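Local coordinates for ABC transporter substrate-binding protein (PDB 3LKV) that probably binds small solutes such as amino acids in the periplasm for an ABC transporter, holds phenylalanine in a cleft between two lobes and binds zinc ions, at residues K220-G225 with L286-P291; S229-G234 with D275-K280; H129-K134 with A166-K171; V145-G150 with E174-K179. All coordinates share one frame; numbering follows the deposited sequence.

Contact 1 of 4, residues K220-G225 with L286-P291; sequences KTPVFG and LGITIP. With ZN (zinc ion), chain E.
A zinc ion sits at one end of this contact, although the two segments themselves meet by small apolar touches alone. Each begins at the end of a helix in a Schellman motif: Lys220, at positive phi, closes helix 209-218, and Gly287 closes helix 280-285. The first segment then runs into strand 223-225 of the mixed sheet, in a lobe of a fold consistent with periplasmic binding proteins. Leu286 does most of the work. Its CG lies anti to the carbonyl carbon (chi1 -74°), and the branch forks over the other backbone: CD2 rests 3.7 Å from CA of Lys220, while CD1 lies 3.7 Å from CA of Pro222. The side chain thus bridges the turn just before the strand. The proline ring has a second neighbour in Ile288, whose chain crosses it at about a right angle and brings CD1 to 3.7 Å from CG of Pro222. Leu137 and Ile236 also touch Pro222, so the ring has apolar neighbours from several parts of the fold. Thr221, between Lys220 and Pro222, points its side chain away from residues 286-291 and serves the metal instead. Carbonyl oxygens of Ala191 and Ser194 join it at the zinc, and two waters bring the ligands to five. With OG1 placed beside the backbone N (chi1 -64°), the Thr221 hydroxyl oxygen OG1 reaches ZN at 2.2 Å.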
loop_
_atom_site.group_PDB
_atom_site.type_symbol
_atom_site.label_atom_id
_atom_site.label_comp_id
_atom_site.label_asym_id
_atom_site.label_seq_id
_atom_site.Cartn_x
_atom_site.Cartn_y
_atom_site.Cartn_z
ATOM N N LYS A 220 19.403 -0.442 34.815
ATOM C CA LYS A 220 20.312 -1.505 34.455
ATOM C C LYS A 220 19.654 -2.850 34.654
ATOM O O LYS A 220 20.251 -3.757 35.179
ATOM C CB LYS A 220 21.590 -1.401 35.295
ATOM C CG LYS A 220 22.288 -0.015 35.127
ATOM C CD LYS A 220 22.954 0.493 36.386
ATOM C CE LYS A 220 24.409 0.894 36.143
ATOM N NZ LYS A 220 24.552 2.144 35.349
ATOM N N THR A 221 18.390 -2.950 34.261
ATOM C CA THR A 221 17.630 -4.173 34.364
ATOM C C THR A 221 17.373 -4.681 32.933
ATOM O O THR A 221 16.995 -3.896 32.077
ATOM C CB THR A 221 16.350 -3.856 35.059
ATOM O OG1 THR A 221 16.704 -3.439 36.373
ATOM C CG2 THR A 221 15.349 -5.059 35.081
ATOM N N PRO A 222 17.649 -5.962 32.667
ATOM C CA PRO A 222 17.399 -6.515 31.351
ATOM C C PRO A 222 15.917 -6.709 31.122
ATOM O O PRO A 222 15.196 -6.862 32.089
ATOM C CB PRO A 222 18.054 -7.860 31.414
ATOM C CG PRO A 222 18.201 -8.170 32.883
ATOM C CD PRO A 222 18.422 -6.878 33.524
ATOM N N VAL A 223 15.495 -6.684 29.864
ATOM C CA VAL A 223 14.128 -6.989 29.442
ATOM C C VAL A 223 14.170 -8.255 28.588
ATOM O O VAL A 223 14.969 -8.348 27.672
ATOM C CB VAL A 223 13.577 -5.795 28.622
ATOM C CG1 VAL A 223 12.181 -6.075 28.011
ATOM C CG2 VAL A 223 13.563 -4.582 29.483
ATOM N N PHE A 224 13.336 -9.234 28.918
ATOM C CA PHE A 224 13.133 -10.412 28.093
ATOM C C PHE A 224 11.823 -10.202 27.337
ATOM O O PHE A 224 10.809 -9.857 27.947
ATOM C CB PHE A 224 13.009 -11.685 28.933
ATOM C CG PHE A 224 12.759 -12.898 28.111
ATOM C CD1 PHE A 224 13.801 -13.585 27.548
ATOM C CD2 PHE A 224 11.479 -13.276 27.808
ATOM C CE1 PHE A 224 13.564 -14.662 26.700
ATOM C CE2 PHE A 224 11.217 -14.355 26.967
ATOM C CZ PHE A 224 12.255 -15.054 26.412
ATOM N N GLY A 225 11.857 -10.418 26.024
ATOM C CA GLY A 225 10.723 -10.145 25.171
ATOM C C GLY A 225 9.917 -11.367 24.751
ATOM O O GLY A 225 10.464 -12.398 24.365
ATOM N N LEU A 286 24.566 -4.113 29.288
ATOM C CA LEU A 286 24.037 -4.287 30.633
ATOM C C LEU A 286 25.002 -5.090 31.505
ATOM O O LEU A 286 24.670 -5.423 32.640
ATOM C CB LEU A 286 22.638 -4.956 30.583
ATOM C CG LEU A 286 21.485 -4.066 30.127
ATOM C CD1 LEU A 286 20.321 -4.926 29.691
ATOM C CD2 LEU A 286 21.080 -3.101 31.226
ATOM N N GLY A 287 26.181 -5.417 30.970
ATOM C CA GLY A 287 27.148 -6.249 31.673
ATOM C C GLY A 287 26.694 -7.689 31.777
ATOM O O GLY A 287 27.066 -8.374 32.715
ATOM N N ILE A 288 25.883 -8.157 30.825
ATOM C CA ILE A 288 25.385 -9.527 30.882
ATOM C C ILE A 288 26.074 -10.440 29.873
ATOM O O ILE A 288 26.285 -10.081 28.725
ATOM C CB ILE A 288 23.834 -9.580 30.720
ATOM C CG1 ILE A 288 23.176 -9.119 32.032
ATOM C CG2 ILE A 288 23.364 -10.989 30.347
ATOM C CD1 ILE A 288 21.751 -8.606 31.909
ATOM N N THR A 289 26.384 -11.639 30.344
ATOM C CA THR A 289 26.973 -12.691 29.572
ATOM C C THR A 289 25.893 -13.701 29.289
ATOM O O THR A 289 25.406 -14.333 30.194
ATOM C CB THR A 289 28.136 -13.353 30.413
ATOM O OG1 THR A 289 29.284 -12.502 30.326
ATOM C CG2 THR A 289 28.491 -14.805 29.950
ATOM N N ILE A 290 25.530 -13.869 28.022
ATOM C CA ILE A 290 24.504 -14.831 27.672
ATOM C C ILE A 290 25.187 -16.181 27.639
ATOM O O ILE A 290 26.179 -16.312 26.987
ATOM C CB ILE A 290 23.895 -14.555 26.277
ATOM C CG1 ILE A 290 23.371 -13.108 26.155
ATOM C CG2 ILE A 290 22.816 -15.573 25.984
ATOM C CD1 ILE A 290 22.087 -12.820 26.950
ATOM N N PRO A 291 24.660 -17.182 28.348
ATOM C CA PRO A 291 25.354 -18.461 28.382
ATOM C C PRO A 291 25.524 -19.175 27.030
ATOM O O PRO A 291 24.743 -18.941 26.098
ATOM C CB PRO A 291 24.493 -19.306 29.323
ATOM C CG PRO A 291 23.886 -18.310 30.256
ATOM C CD PRO A 291 23.656 -17.077 29.420
HETATM ZN ZN ZN E . 16.433 -4.472 38.350
HETATM O O HOH W 1 17.746 -4.019 40.400
HETATM O O HOH W 2 18.294 -5.632 37.611
#

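Contact 2 of 4, residues S229-G234 with D275-K280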
loop_
_atom_site.group_PDB
_atom_site.type_symbol
_atom_site.label_atom_id
_atom_site.label_comp_id
_atom_site.label_asym_id
_atom_site.label_seq_id
_atom_site.Cartn_x
_atom_site.Cartn_y
_atom_site.Cartn_z
ATOM N N SER A 229 9.969 -8.301 17.835
ATOM C CA SER A 229 9.996 -6.853 17.700
ATOM C C SER A 229 10.593 -6.232 18.984
ATOM O O SER A 229 11.201 -5.174 18.938
ATOM C CB SER A 229 8.600 -6.292 17.391
ATOM O OG SER A 229 7.619 -6.750 18.350
ATOM N N TYR A 230 10.458 -6.889 20.125
ATOM C CA TYR A 230 11.015 -6.281 21.331
ATOM C C TYR A 230 12.562 -6.359 21.389
ATOM O O TYR A 230 13.195 -5.432 21.896
ATOM C CB TYR A 230 10.422 -6.886 22.581
ATOM C CG TYR A 230 8.914 -6.813 22.714
ATOM C CD1 TYR A 230 8.156 -5.923 21.996
ATOM C CD2 TYR A 230 8.272 -7.596 23.652
ATOM C CE1 TYR A 230 6.796 -5.871 22.140
ATOM C CE2 TYR A 230 6.916 -7.536 23.843
ATOM C CZ TYR A 230 6.175 -6.691 23.077
ATOM O OH TYR A 230 4.827 -6.665 23.292
ATOM N N VAL A 231 13.147 -7.433 20.851
ATOM C CA VAL A 231 14.597 -7.640 20.856
ATOM C C VAL A 231 15.212 -6.615 19.918
ATOM O O VAL A 231 16.254 -6.004 20.231
ATOM C CB VAL A 231 15.001 -9.100 20.499
ATOM C CG1 VAL A 231 14.738 -9.410 19.037
ATOM C CG2 VAL A 231 16.454 -9.328 20.724
ATOM N N GLU A 232 14.511 -6.353 18.814
ATOM C CA GLU A 232 14.919 -5.318 17.864
ATOM C C GLU A 232 15.093 -3.964 18.572
ATOM O O GLU A 232 15.937 -3.174 18.155
ATOM C CB GLU A 232 13.930 -5.204 16.679
ATOM C CG GLU A 232 14.134 -6.295 15.591
ATOM C CD GLU A 232 12.885 -6.583 14.717
ATOM O OE1 GLU A 232 11.926 -5.773 14.682
ATOM O OE2 GLU A 232 12.876 -7.639 14.049
ATOM N N ARG A 233 14.352 -3.698 19.660
ATOM C CA ARG A 233 14.440 -2.387 20.315
ATOM C C ARG A 233 15.263 -2.406 21.570
ATOM O O ARG A 233 15.232 -1.429 22.304
ATOM C CB ARG A 233 13.043 -1.885 20.698
ATOM C CG ARG A 233 12.126 -1.632 19.528
ATOM C CD ARG A 233 12.641 -0.517 18.630
ATOM N NE ARG A 233 11.722 -0.469 17.502
ATOM C CZ ARG A 233 11.859 0.255 16.387
ATOM N NH1 ARG A 233 10.893 0.192 15.458
ATOM N NH2 ARG A 233 12.935 1.037 16.195
ATOM N N GLY A 234 15.916 -3.523 21.879
ATOM C CA GLY A 234 16.818 -3.582 23.048
ATOM C C GLY A 234 16.548 -4.560 24.182
ATOM O O GLY A 234 17.295 -4.595 25.140
ATOM N N ASP A 275 10.892 -18.269 17.499
ATOM C CA ASP A 275 12.333 -18.173 17.220
ATOM C C ASP A 275 13.039 -17.523 18.400
ATOM O O ASP A 275 12.628 -16.467 18.881
ATOM C CB ASP A 275 12.616 -17.381 15.943
ATOM C CG ASP A 275 11.945 -17.992 14.713
ATOM O OD1 ASP A 275 12.221 -19.179 14.438
ATOM O OD2 ASP A 275 11.124 -17.298 14.060
ATOM N N LEU A 276 14.096 -18.180 18.862
ATOM C CA LEU A 276 14.974 -17.655 19.882
ATOM C C LEU A 276 15.910 -16.646 19.269
ATOM O O LEU A 276 16.713 -16.990 18.421
ATOM C CB LEU A 276 15.764 -18.805 20.508
ATOM C CG LEU A 276 16.772 -18.472 21.610
ATOM C CD1 LEU A 276 16.203 -17.466 22.590
ATOM C CD2 LEU A 276 17.303 -19.812 22.336
ATOM N N VAL A 277 15.802 -15.394 19.689
ATOM C CA VAL A 277 16.648 -14.321 19.188
ATOM C C VAL A 277 17.346 -13.661 20.388
ATOM O O VAL A 277 16.733 -13.540 21.441
ATOM C CB VAL A 277 15.798 -13.307 18.436
ATOM C CG1 VAL A 277 16.644 -12.129 17.961
ATOM C CG2 VAL A 277 14.998 -14.020 17.267
ATOM N N ILE A 278 18.626 -13.290 20.237
ATOM C CA ILE A 278 19.453 -12.695 21.316
ATOM C C ILE A 278 19.994 -11.350 20.863
ATOM O O ILE A 278 20.482 -11.233 19.742
ATOM C CB ILE A 278 20.698 -13.557 21.678
ATOM C CG1 ILE A 278 20.314 -14.969 22.095
ATOM C CG2 ILE A 278 21.518 -12.892 22.789
ATOM C CD1 ILE A 278 19.138 -15.043 23.051
ATOM N N ASN A 279 19.907 -10.337 21.720
ATOM C CA ASN A 279 20.525 -9.060 21.438
ATOM C C ASN A 279 21.838 -8.916 22.225
ATOM O O ASN A 279 21.859 -8.443 23.369
ATOM C CB ASN A 279 19.580 -7.911 21.717
ATOM C CG ASN A 279 20.082 -6.619 21.138
ATOM O OD1 ASN A 279 21.292 -6.441 20.926
ATOM N ND2 ASN A 279 19.168 -5.705 20.855
ATOM N N LYS A 280 22.939 -9.301 21.567
ATOM C CA LYS A 280 24.301 -9.362 22.206
ATOM C C LYS A 280 24.736 -7.985 22.610
ATOM O O LYS A 280 25.206 -7.782 23.721
ATOM C CB LYS A 280 25.353 -9.927 21.243
ATOM C CG LYS A 280 25.568 -11.456 21.218
ATOM C CD LYS A 280 26.202 -11.876 19.818
ATOM C CE LYS A 280 27.472 -12.779 19.913
ATOM N NZ LYS A 280 27.936 -13.224 18.536
#
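Val231 places CG1 in the crowded position between its backbone N and carbonyl carbon (chi1 70°), Val277 sets its own CG1 anti to the backbone N (chi1 177°), and Asn279 likewise holds CG anti to N (chi1 -167°). The two valines cross at about a right angle, and the meeting is tight: CG1 of Val231 lies 3.5 Å from CG1 of Val277. The other branch of Val231 packs against the asparagine, its CG2 being 3.6 Å from CB of Asn279. From there the amide extends to the end of the helix, where Asn279 ND2 donates to Val231 O at 3.0 Å, in the plane of the carbonyl. The same oxygen accepts from Gly234 N within the Schellman motif that ends helix 228-232, so two N-H groups grip it. Asn279 works in both directions, since it is also the N-cap of the following helix, with OD1 accepting from Ala282 N. One side chain therefore ties the C-terminal end of one helix to the start of another. Tyr230, on the same helical turn, touches the bound phenylalanine, whereas the side chain of Val231 is about 12 Å from that ligand. Strand 275-278 is the antiparallel edge of the mixed sheet; beside it runs strand 237-240, whose Ser238 touches both Val231 and Val277, with helix 280-285 following directly.

Contact 3 of 4, residues H129-K134 with A166-K171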
loop_
_atom_site.group_PDB
_atom_site.type_symbol
_atom_site.label_atom_id
_atom_site.label_comp_id
_atom_site.label_asym_id
_atom_site.label_seq_id
_atom_site.Cartn_x
_atom_site.Cartn_y
_atom_site.Cartn_z
ATOM N N HIS A 129 9.011 -19.301 28.517
ATOM C CA HIS A 129 9.715 -18.041 28.684
ATOM C C HIS A 129 10.368 -17.915 30.088
ATOM O O HIS A 129 11.465 -17.402 30.215
ATOM C CB HIS A 129 8.782 -16.833 28.469
ATOM C CG HIS A 129 8.325 -16.658 27.054
ATOM N ND1 HIS A 129 7.272 -15.845 26.715
ATOM C CD2 HIS A 129 8.784 -17.181 25.891
ATOM C CE1 HIS A 129 7.093 -15.877 25.404
ATOM N NE2 HIS A 129 8.002 -16.677 24.876
ATOM N N VAL A 130 9.674 -18.348 31.130
ATOM C CA VAL A 130 10.238 -18.291 32.463
ATOM C C VAL A 130 11.466 -19.191 32.573
ATOM O O VAL A 130 12.499 -18.799 33.178
ATOM C CB VAL A 130 9.206 -18.718 33.491
ATOM C CG1 VAL A 130 9.852 -18.900 34.898
ATOM C CG2 VAL A 130 8.048 -17.688 33.485
ATOM N N GLU A 131 11.350 -20.393 32.012
ATOM C CA GLU A 131 12.452 -21.351 32.053
ATOM C C GLU A 131 13.594 -20.752 31.271
ATOM O O GLU A 131 14.735 -20.847 31.690
ATOM C CB GLU A 131 12.054 -22.776 31.572
ATOM C CG GLU A 131 11.084 -23.454 32.609
ATOM C CD GLU A 131 10.422 -24.822 32.212
ATOM O OE1 GLU A 131 9.979 -25.015 31.041
ATOM O OE2 GLU A 131 10.285 -25.683 33.139
ATOM N N LEU A 132 13.291 -20.025 30.207
ATOM C CA LEU A 132 14.352 -19.419 29.423
ATOM C C LEU A 132 15.027 -18.237 30.157
ATOM O O LEU A 132 16.263 -18.108 30.113
ATOM C CB LEU A 132 13.824 -19.049 28.058
ATOM C CG LEU A 132 14.774 -18.486 27.012
ATOM C CD1 LEU A 132 16.038 -19.336 26.851
ATOM C CD2 LEU A 132 14.015 -18.388 25.676
ATOM N N ILE A 133 14.240 -17.425 30.867
ATOM C CA ILE A 133 14.763 -16.335 31.674
ATOM C C ILE A 133 15.692 -16.898 32.752
ATOM O O ILE A 133 16.764 -16.368 32.977
ATOM C CB ILE A 133 13.634 -15.494 32.332
ATOM C CG1 ILE A 133 12.903 -14.624 31.294
ATOM C CG2 ILE A 133 14.172 -14.562 33.383
ATOM C CD1 ILE A 133 11.477 -14.052 31.806
ATOM N N LYS A 134 15.289 -17.997 33.377
ATOM C CA LYS A 134 16.110 -18.664 34.405
ATOM C C LYS A 134 17.418 -19.242 33.838
ATOM O O LYS A 134 18.441 -19.278 34.509
ATOM C CB LYS A 134 15.302 -19.760 35.116
ATOM C CG LYS A 134 15.908 -20.287 36.475
ATOM C CD LYS A 134 14.787 -20.885 37.443
ATOM C CE LYS A 134 15.209 -22.200 38.226
ATOM N NZ LYS A 134 14.168 -23.319 38.020
ATOM N N ALA A 166 5.282 -18.812 40.423
ATOM C CA ALA A 166 5.123 -19.610 41.652
ATOM C C ALA A 166 5.719 -21.035 41.529
ATOM O O ALA A 166 6.452 -21.471 42.412
ATOM C CB ALA A 166 3.639 -19.686 42.076
ATOM N N LYS A 167 5.419 -21.751 40.444
ATOM C CA LYS A 167 6.040 -23.067 40.207
ATOM C C LYS A 167 7.583 -23.043 40.281
ATOM O O LYS A 167 8.183 -23.996 40.743
ATOM C CB LYS A 167 5.618 -23.645 38.850
ATOM C CG LYS A 167 6.511 -24.781 38.359
ATOM C CD LYS A 167 6.046 -25.441 37.046
ATOM C CE LYS A 167 6.897 -26.696 36.755
ATOM N NZ LYS A 167 6.775 -27.064 35.333
ATOM N N HIS A 168 8.213 -21.967 39.818
ATOM C CA HIS A 168 9.670 -21.874 39.792
ATOM C C HIS A 168 10.284 -21.075 40.949
ATOM O O HIS A 168 11.480 -20.783 40.950
ATOM C CB HIS A 168 10.140 -21.358 38.413
ATOM C CG HIS A 168 10.065 -22.411 37.341
ATOM N ND1 HIS A 168 11.157 -23.157 36.951
ATOM C CD2 HIS A 168 9.013 -22.880 36.629
ATOM C CE1 HIS A 168 10.783 -24.030 36.029
ATOM N NE2 HIS A 168 9.485 -23.886 35.820
ATOM N N GLY A 169 9.476 -20.750 41.943
ATOM C CA GLY A 169 9.951 -19.986 43.093
ATOM C C GLY A 169 10.392 -18.552 42.817
ATOM O O GLY A 169 11.224 -18.022 43.525
ATOM N N ILE A 170 9.816 -17.916 41.807
ATOM C CA ILE A 170 10.197 -16.577 41.378
ATOM C C ILE A 170 9.091 -15.608 41.778
ATOM O O ILE A 170 7.910 -15.835 41.507
ATOM C CB ILE A 170 10.429 -16.539 39.834
ATOM C CG1 ILE A 170 11.703 -17.316 39.485
ATOM C CG2 ILE A 170 10.532 -15.123 39.290
ATOM C CD1 ILE A 170 11.785 -17.650 38.013
ATOM N N LYS A 171 9.492 -14.534 42.419
ATOM C CA LYS A 171 8.607 -13.483 42.824
ATOM C C LYS A 171 8.258 -12.622 41.590
ATOM O O LYS A 171 9.117 -12.369 40.751
ATOM C CB LYS A 171 9.358 -12.662 43.885
ATOM C CG LYS A 171 8.638 -11.422 44.407
ATOM C CD LYS A 171 9.518 -10.647 45.451
ATOM C CE LYS A 171 8.692 -9.634 46.282
ATOM N NZ LYS A 171 8.390 -8.355 45.582
#
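Helix 126-136 packs here against the turn that links helix 152-167 to strand 171-176, the return half of a beta-alpha-beta unit. That turn is a Schellman motif with Gly169 at positive phi as its C-prime residue, and it presents His168 and Ile170 to the helix. The imidazole is the polar centre. CG of His168 stands anti to the carbonyl carbon (chi1 -76°), and Lys134, bent at its third and fourth torsions, brings NZ to the ring edge to donate to His168 ND1 at 3.2 Å. The ammonium nitrogen lies only 5° out of the ring plane, as suits a bond accepted by ND1 at the ring edge. At NE2 the bonded partner is Glu127 OE1, one turn before Glu131 on the same helix; the ring is thus held at both nitrogens, which fixes its rotation. Glu131 crosses the histidine at about a right angle, its carboxylate plane 84° from the ring, with CG 3.5 Å from CE1 of His168 and OE2 3.3 Å from NE2 of His168. Glu127 also forms a salt bridge with Lys167, so two carboxylates, themselves close together, and two lysines lie near the imidazole, a setting that may influence its ionisation. Beneath this polar layer the contact is apolar: Val130 and Ile170 meet tip to tip, CG1 of Val130 lying 3.9 Å from CD1 of Ile170. Leu161 and Ser164 of helix 152-167 also touch Val130, while Ile170 rests on Ile143 of strand 142-147, so the two helices and the sheet converge at this point.

Contact 4 of 4, residues V145-G150 with E174-K179; sequences VVYNPG and EATALK
Backbone hydrogen bonds pair strands 142-147 and 171-176 in parallel, their local axes 4.9 Å apart at closest and 22° from aligned. Ala175 uses both its polar backbone atoms, its N donating to Val145 O at 3.1 Å and its O accepting from Tyr147 N at 3.2 Å. The ladder ends with Ala177 N to Tyr147 O at 2.9 Å, where the donor stands above the carbonyl plane. CA-H...O contacts line the same gap, such as CA of Val146 to O of Ala175. Among side chains, the clearest meeting is CH-pi: Tyr147, with CG in the crowded position between N and the carbonyl carbon (chi1 75°), lies alongside Thr176, and CG2 of Thr176 sits 4.0 Å from the ring centroid, over one face. On the other face of the sheet, Val146 CG1 meets Ala177 CB at 3.8 Å. Beyond the strand, Asn148 OD1 accepts from Gly150 N at 2.8 Å, making an Asx turn, while Asn148 ND2 hydrogen-bonds to OG1 of Thr204. Helix 152-167, the crossover of this beta-alpha-beta unit, lies against the Val145, Tyr147 and Glu174 face through Met158, and Lys162 forms a salt bridge with Glu174; helix 183-191 packs on Val146, with 171-176 the edge strand.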
loop_
_atom_site.group_PDB
_atom_site.type_symbol
_atom_site.label_atom_id
_atom_site.label_comp_id
_atom_site.label_asym_id
_atom_site.label_seq_id
_atom_site.Cartn_x
_atom_site.Cartn_y
_atom_site.Cartn_z
ATOM N N VAL A 145 6.825 -7.076 35.637
ATOM C CA VAL A 145 5.949 -7.108 34.477
ATOM C C VAL A 145 5.008 -5.956 34.527
ATOM O O VAL A 145 4.521 -5.596 35.590
ATOM C CB VAL A 145 5.203 -8.481 34.330
ATOM C CG1 VAL A 145 4.436 -8.820 35.543
ATOM C CG2 VAL A 145 4.266 -8.486 33.085
ATOM N N VAL A 146 4.822 -5.313 33.386
ATOM C CA VAL A 146 3.878 -4.223 33.246
ATOM C C VAL A 146 2.798 -4.717 32.281
ATOM O O VAL A 146 3.093 -5.319 31.283
ATOM C CB VAL A 146 4.565 -2.993 32.630
ATOM C CG1 VAL A 146 3.533 -1.856 32.377
ATOM C CG2 VAL A 146 5.717 -2.502 33.577
ATOM N N TYR A 147 1.553 -4.421 32.569
ATOM C CA TYR A 147 0.478 -4.864 31.704
ATOM C C TYR A 147 -0.733 -3.973 31.844
ATOM O O TYR A 147 -0.822 -3.156 32.749
ATOM C CB TYR A 147 0.116 -6.312 32.017
ATOM C CG TYR A 147 -0.660 -6.485 33.263
ATOM C CD1 TYR A 147 -2.053 -6.523 33.237
ATOM C CD2 TYR A 147 -0.035 -6.657 34.479
ATOM C CE1 TYR A 147 -2.782 -6.717 34.402
ATOM C CE2 TYR A 147 -0.760 -6.837 35.645
ATOM C CZ TYR A 147 -2.119 -6.861 35.602
ATOM O OH TYR A 147 -2.834 -7.056 36.753
ATOM N N ASN A 148 -1.629 -4.113 30.887
ATOM C CA ASN A 148 -2.852 -3.308 30.812
ATOM C C ASN A 148 -4.043 -4.196 31.152
ATOM O O ASN A 148 -4.387 -5.102 30.403
ATOM C CB ASN A 148 -3.041 -2.671 29.429
ATOM C CG ASN A 148 -4.298 -1.762 29.356
ATOM O OD1 ASN A 148 -5.174 -1.792 30.230
ATOM N ND2 ASN A 148 -4.333 -0.916 28.356
ATOM N N PRO A 149 -4.668 -3.941 32.313
ATOM C CA PRO A 149 -5.726 -4.809 32.758
ATOM C C PRO A 149 -6.981 -4.652 31.916
ATOM O O PRO A 149 -7.809 -5.519 31.987
ATOM C CB PRO A 149 -5.962 -4.390 34.209
ATOM C CG PRO A 149 -5.561 -2.995 34.270
ATOM C CD PRO A 149 -4.408 -2.861 33.275
ATOM N N GLY A 150 -7.068 -3.625 31.076
ATOM C CA GLY A 150 -8.144 -3.493 30.066
ATOM C C GLY A 150 -7.981 -4.408 28.861
ATOM O O GLY A 150 -8.884 -4.511 28.065
ATOM N N GLU A 174 4.656 -6.464 39.863
ATOM C CA GLU A 174 3.695 -6.040 38.848
ATOM C C GLU A 174 3.327 -4.577 38.901
ATOM O O GLU A 174 3.186 -4.022 39.980
ATOM C CB GLU A 174 2.380 -6.776 39.051
ATOM C CG GLU A 174 2.501 -8.266 39.308
ATOM C CD GLU A 174 1.140 -8.966 39.555
ATOM O OE1 GLU A 174 0.038 -8.395 39.265
ATOM O OE2 GLU A 174 1.217 -10.123 40.036
ATOM N N ALA A 175 3.102 -3.964 37.749
ATOM C CA ALA A 175 2.503 -2.652 37.712
ATOM C C ALA A 175 1.587 -2.555 36.490
ATOM O O ALA A 175 1.851 -3.180 35.456
ATOM C CB ALA A 175 3.546 -1.624 37.675
ATOM N N THR A 176 0.514 -1.787 36.590
ATOM C CA THR A 176 -0.369 -1.664 35.458
ATOM C C THR A 176 -0.154 -0.353 34.763
ATOM O O THR A 176 0.320 0.585 35.359
ATOM C CB THR A 176 -1.849 -1.836 35.825
ATOM O OG1 THR A 176 -2.208 -0.897 36.827
ATOM C CG2 THR A 176 -2.071 -3.252 36.306
ATOM N N ALA A 177 -0.490 -0.338 33.477
ATOM C CA ALA A 177 -0.433 0.843 32.649
ATOM C C ALA A 177 -1.712 0.839 31.833
ATOM O O ALA A 177 -1.959 -0.091 31.082
ATOM C CB ALA A 177 0.802 0.769 31.731
ATOM N N LEU A 178 -2.540 1.851 32.013
ATOM C CA LEU A 178 -3.828 1.910 31.343
ATOM C C LEU A 178 -3.734 2.396 29.900
ATOM O O LEU A 178 -4.665 2.238 29.132
ATOM C CB LEU A 178 -4.783 2.841 32.117
ATOM C CG LEU A 178 -4.966 2.442 33.605
ATOM C CD1 LEU A 178 -5.917 3.424 34.311
ATOM C CD2 LEU A 178 -5.466 0.979 33.730
ATOM N N LYS A 179 -2.657 3.066 29.558
ATOM C CA LYS A 179 -2.452 3.510 28.208
ATOM C C LYS A 179 -0.952 3.598 27.998
ATOM O O LYS A 179 -0.178 3.555 28.965
ATOM C CB LYS A 179 -3.135 4.855 27.979
ATOM C CG LYS A 179 -2.737 5.860 28.957
ATOM C CD LYS A 179 -3.600 7.121 28.822
ATOM C CE LYS A 179 -3.004 8.234 29.712
ATOM N NZ LYS A 179 -2.821 7.778 31.146
#

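In the fold
All four contacts belong to one lobe, built round the mixed sheet 171-176, 142-147, 196-199, 223-225, 237-240, 275-278. Contact 4 joins the first two strands of that order and contact 2 involves the last; their centres lie 22 Å apart. Along the chain, contacts 3 and 4 interlock, their segments alternating, and both close before contact 1 opens; contact 2 is nested inside contact 1, with centres 11 Å apart. Helix 126-136 of contact 3 meets contacts 1 and 2: Phe224 packs on His129, Leu132 and Ile133, and Leu276 touches Leu132; contact 4 adjoins contact 3 in sequence only. Sequence-distant elements thus form one continuous lobe, with zinc at contact 1 and phenylalanine touching Tyr230 of contact 2.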